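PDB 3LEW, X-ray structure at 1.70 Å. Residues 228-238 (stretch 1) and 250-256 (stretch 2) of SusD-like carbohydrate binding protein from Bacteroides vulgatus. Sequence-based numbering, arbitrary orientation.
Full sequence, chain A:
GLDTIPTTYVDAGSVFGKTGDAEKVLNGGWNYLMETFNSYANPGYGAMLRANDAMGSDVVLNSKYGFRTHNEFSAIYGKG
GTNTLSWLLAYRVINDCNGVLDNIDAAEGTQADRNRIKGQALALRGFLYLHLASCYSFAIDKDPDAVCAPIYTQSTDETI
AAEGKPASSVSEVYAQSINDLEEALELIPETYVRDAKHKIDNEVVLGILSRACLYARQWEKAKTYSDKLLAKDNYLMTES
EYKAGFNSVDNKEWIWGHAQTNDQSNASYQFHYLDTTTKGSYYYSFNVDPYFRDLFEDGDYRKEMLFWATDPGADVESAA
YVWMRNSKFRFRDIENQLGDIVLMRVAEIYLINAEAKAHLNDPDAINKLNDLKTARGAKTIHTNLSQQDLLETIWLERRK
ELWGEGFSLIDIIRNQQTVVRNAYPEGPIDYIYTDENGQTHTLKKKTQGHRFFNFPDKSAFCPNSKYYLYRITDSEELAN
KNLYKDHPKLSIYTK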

# COMPACT_ATOMS: atom_id res chain seq x y z
N LYS A 228 -5.56 20.14 6.44
CA LYS A 228 -5.56 20.98 5.20
C LYS A 228 -6.22 20.25 4.06
O LYS A 228 -7.01 20.84 3.32
N LEU A 229 -5.88 18.96 3.90
CA LEU A 229 -6.45 18.11 2.85
C LEU A 229 -7.96 17.99 3.03
O LEU A 229 -8.74 18.31 2.11
N LEU A 230 -8.40 17.67 4.24
CA LEU A 230 -9.84 17.48 4.44
C LEU A 230 -10.64 18.77 4.29
O LEU A 230 -11.83 18.71 3.93
N ALA A 231 -9.99 19.92 4.55
CA ALA A 231 -10.64 21.24 4.33
C ALA A 231 -10.90 21.49 2.85
O ALA A 231 -11.78 22.25 2.51
N LYS A 232 -10.11 20.86 1.99
CA LYS A 232 -10.25 20.96 0.52
C LYS A 232 -11.08 19.82 -0.08
O LYS A 232 -11.65 19.99 -1.15
N ASP A 233 -11.06 18.63 0.54
CA ASP A 233 -11.66 17.44 -0.03
C ASP A 233 -11.98 16.43 1.06
O ASP A 233 -11.08 15.79 1.59
N ASN A 234 -13.26 16.30 1.41
CA ASN A 234 -13.67 15.39 2.50
C ASN A 234 -14.67 14.34 2.02
O ASN A 234 -15.35 13.68 2.82
N TYR A 235 -14.69 14.13 0.71
CA TYR A 235 -15.64 13.22 0.07
C TYR A 235 -15.42 11.77 0.51
O TYR A 235 -14.29 11.27 0.55
N LEU A 236 -16.51 11.11 0.86
CA LEU A 236 -16.49 9.69 1.09
C LEU A 236 -17.51 9.05 0.15
O LEU A 236 -18.65 9.54 0.04
N MSE A 237 -17.11 7.97 -0.52
CA MSE A 237 -17.92 7.40 -1.60
C MSE A 237 -19.18 6.74 -1.07
O MSE A 237 -19.29 6.40 0.12
N THR A 238 -20.16 6.62 -1.95
CA THR A 238 -21.42 5.99 -1.62
C THR A 238 -21.30 4.47 -1.61
O THR A 238 -20.30 3.86 -2.08
N ASP A 250 -11.82 7.16 -11.93
CA ASP A 250 -12.90 8.12 -12.02
C ASP A 250 -13.62 8.31 -10.65
O ASP A 250 -14.30 9.28 -10.44
N ASN A 251 -13.45 7.40 -9.71
CA ASN A 251 -14.11 7.50 -8.40
C ASN A 251 -13.66 8.77 -7.66
O ASN A 251 -12.44 9.03 -7.52
N LYS A 252 -14.62 9.56 -7.16
CA LYS A 252 -14.29 10.84 -6.50
C LYS A 252 -13.55 10.71 -5.17
O LYS A 252 -13.01 11.69 -4.66
N GLU A 253 -13.55 9.53 -4.58
CA GLU A 253 -12.81 9.35 -3.34
C GLU A 253 -11.34 9.00 -3.60
O GLU A 253 -10.50 9.04 -2.69
N TRP A 254 -11.02 8.58 -4.81
CA TRP A 254 -9.62 8.28 -5.15
C TRP A 254 -8.88 9.59 -5.35
O TRP A 254 -9.16 10.34 -6.28
N ILE A 255 -7.91 9.84 -4.49
CA ILE A 255 -7.00 10.97 -4.62
C ILE A 255 -5.90 10.68 -5.63
O ILE A 255 -5.52 11.55 -6.40
N TRP A 256 -5.45 9.43 -5.66
CA TRP A 256 -4.32 9.05 -6.46
C TRP A 256 -4.48 7.63 -6.92
O TRP A 256 -4.81 6.74 -6.11

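A loop following a helix packs against a beta turn in a mixed contact, joined by a buried carboxylate, a tyrosine face, a few apolar contacts and bridging waters over 468 Å² of summed buried surface. Glu 253 (chi1 t, chi2 t) points toward stretch 1 and extends its carboxylate to the backbone there: Met 237 N donates to Glu 253 OE1 at 2.7 Å and nearly straight (175°). The type I turn from Asn 251 to Trp 254 presents this side chain, and within it Glu 253 N donates to Asn 251 OD1 (2.8 Å). Tyr 235 (t) also points in, laying one ring face under Lys 252 (m), whose CB sits 4.0 Å from the ring centroid in a CH-pi contact. Beyond the ring, water 3 links the two side-chain ends, donating to Tyr 235 OH and accepting from Lys 252 NZ, both 2.9 Å. Selenomethionine Met 237 (p) brings SE to 3.4 Å from Asn 251 ND2, while its CE meets the edge of the Trp 254 ring. From the helix, Leu 229 (t) CD1 packs on Ile 255 (m) CD1 (4.2 Å). Asp 233 (t) reaches across through water 1, which donates to Asp 233 OD1 (2.9 Å) and Lys 252 O (2.8 Å); water 2 lies 2.8 Å from Asp 233 OD2 and 2.9 Å from Lys 252 O. Tyr 235 O is buried without a polar partner.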

# COMPACT_ATOMS: atom_id res chain seq x y z
CB LYS A 228 -4.13 21.35 4.79
CG LYS A 228 -3.48 22.45 5.63
CD LYS A 228 -1.96 22.72 5.29
CE LYS A 228 -1.39 23.98 5.99
NZ LYS A 228 -1.70 25.21 5.23
CB LEU A 229 -5.75 16.75 2.79
CG LEU A 229 -6.04 15.96 1.51
CD1 LEU A 229 -5.01 14.87 1.24
CD2 LEU A 229 -7.47 15.36 1.48
CB LEU A 230 -10.10 16.84 5.80
CG LEU A 230 -9.62 15.41 6.00
CD1 LEU A 230 -9.71 14.97 7.48
CD2 LEU A 230 -10.38 14.44 5.07
CB ALA A 231 -9.81 22.37 4.94
CB LYS A 232 -8.87 20.87 -0.14
CG LYS A 232 -7.98 22.08 0.03
CD LYS A 232 -6.53 21.69 -0.39
CE LYS A 232 -5.81 22.83 -1.08
NZ LYS A 232 -4.80 23.49 -0.20
CB ASP A 233 -10.71 16.81 -1.06
CG ASP A 233 -11.31 15.59 -1.77
OD1 ASP A 233 -12.55 15.32 -1.62
OD2 ASP A 233 -10.53 14.89 -2.50
CB ASN A 234 -14.17 16.22 3.70
CG ASN A 234 -15.54 16.82 3.51
OD1 ASN A 234 -16.18 17.23 4.49
ND2 ASN A 234 -16.01 16.89 2.29
CB TYR A 235 -15.50 13.26 -1.44
CG TYR A 235 -16.51 12.41 -2.15
CD1 TYR A 235 -17.79 12.87 -2.35
CD2 TYR A 235 -16.20 11.13 -2.64
CE1 TYR A 235 -18.75 12.10 -3.01
CE2 TYR A 235 -17.17 10.35 -3.33
CZ TYR A 235 -18.43 10.86 -3.52
OH TYR A 235 -19.45 10.15 -4.16
CB LEU A 236 -16.83 9.35 2.55
CG LEU A 236 -15.74 9.67 3.61
CD1 LEU A 236 -16.21 9.42 5.05
CD2 LEU A 236 -14.43 8.88 3.34
CB MSE A 237 -17.09 6.43 -2.45
CG MSE A 237 -16.71 5.12 -1.78
SE MSE A 237 -15.80 3.92 -2.97
CE MSE A 237 -14.06 4.52 -2.45
CB THR A 238 -22.51 6.35 -2.66
OG1 THR A 238 -22.14 5.78 -3.92
CG2 THR A 238 -22.69 7.85 -2.78
CB ASP A 250 -13.89 7.76 -13.16
CG ASP A 250 -13.24 7.69 -14.57
OD1 ASP A 250 -12.22 8.37 -14.80
OD2 ASP A 250 -13.78 6.98 -15.49
CB ASN A 251 -13.80 6.20 -7.66
CG ASN A 251 -14.44 6.09 -6.33
OD1 ASN A 251 -14.29 6.97 -5.49
ND2 ASN A 251 -15.18 5.00 -6.12
CB LYS A 252 -15.53 11.72 -6.31
CG LYS A 252 -16.02 12.37 -7.62
CD LYS A 252 -17.41 13.06 -7.46
CE LYS A 252 -18.53 12.04 -7.27
NZ LYS A 252 -19.83 12.71 -6.93
CB GLU A 253 -13.49 8.26 -2.48
CG GLU A 253 -13.22 8.51 -1.00
CD GLU A 253 -13.48 7.32 -0.10
OE1 GLU A 253 -14.66 6.88 0.03
OE2 GLU A 253 -12.50 6.81 0.49
CB TRP A 254 -9.48 7.43 -6.39
CG TRP A 254 -9.99 6.04 -6.34
CD1 TRP A 254 -11.06 5.54 -5.61
CD2 TRP A 254 -9.50 4.93 -7.12
NE1 TRP A 254 -11.25 4.20 -5.90
CE2 TRP A 254 -10.32 3.81 -6.83
CE3 TRP A 254 -8.46 4.80 -8.05
CZ2 TRP A 254 -10.13 2.58 -7.44
CZ3 TRP A 254 -8.28 3.57 -8.69
CH2 TRP A 254 -9.12 2.47 -8.36
CB ILE A 255 -6.38 11.28 -3.25
CG1 ILE A 255 -7.49 11.72 -2.28
CG2 ILE A 255 -5.33 12.37 -3.38
CD1 ILE A 255 -7.01 11.86 -0.83
CB TRP A 256 -3.05 9.16 -5.60
CG TRP A 256 -1.73 9.33 -6.30
CD1 TRP A 256 -1.50 9.91 -7.52
CD2 TRP A 256 -0.44 9.07 -5.73
NE1 TRP A 256 -0.15 9.99 -7.76
CE2 TRP A 256 0.52 9.44 -6.70
CE3 TRP A 256 -0.00 8.50 -4.53
CZ2 TRP A 256 1.90 9.29 -6.49
CZ3 TRP A 256 1.34 8.34 -4.35
CH2 TRP A 256 2.27 8.72 -5.32
O HOH W 1 -13.55 14.34 -4.14
O HOH W 2 -10.37 12.64 -4.10
O HOH W 3 -21.54 10.48 -6.07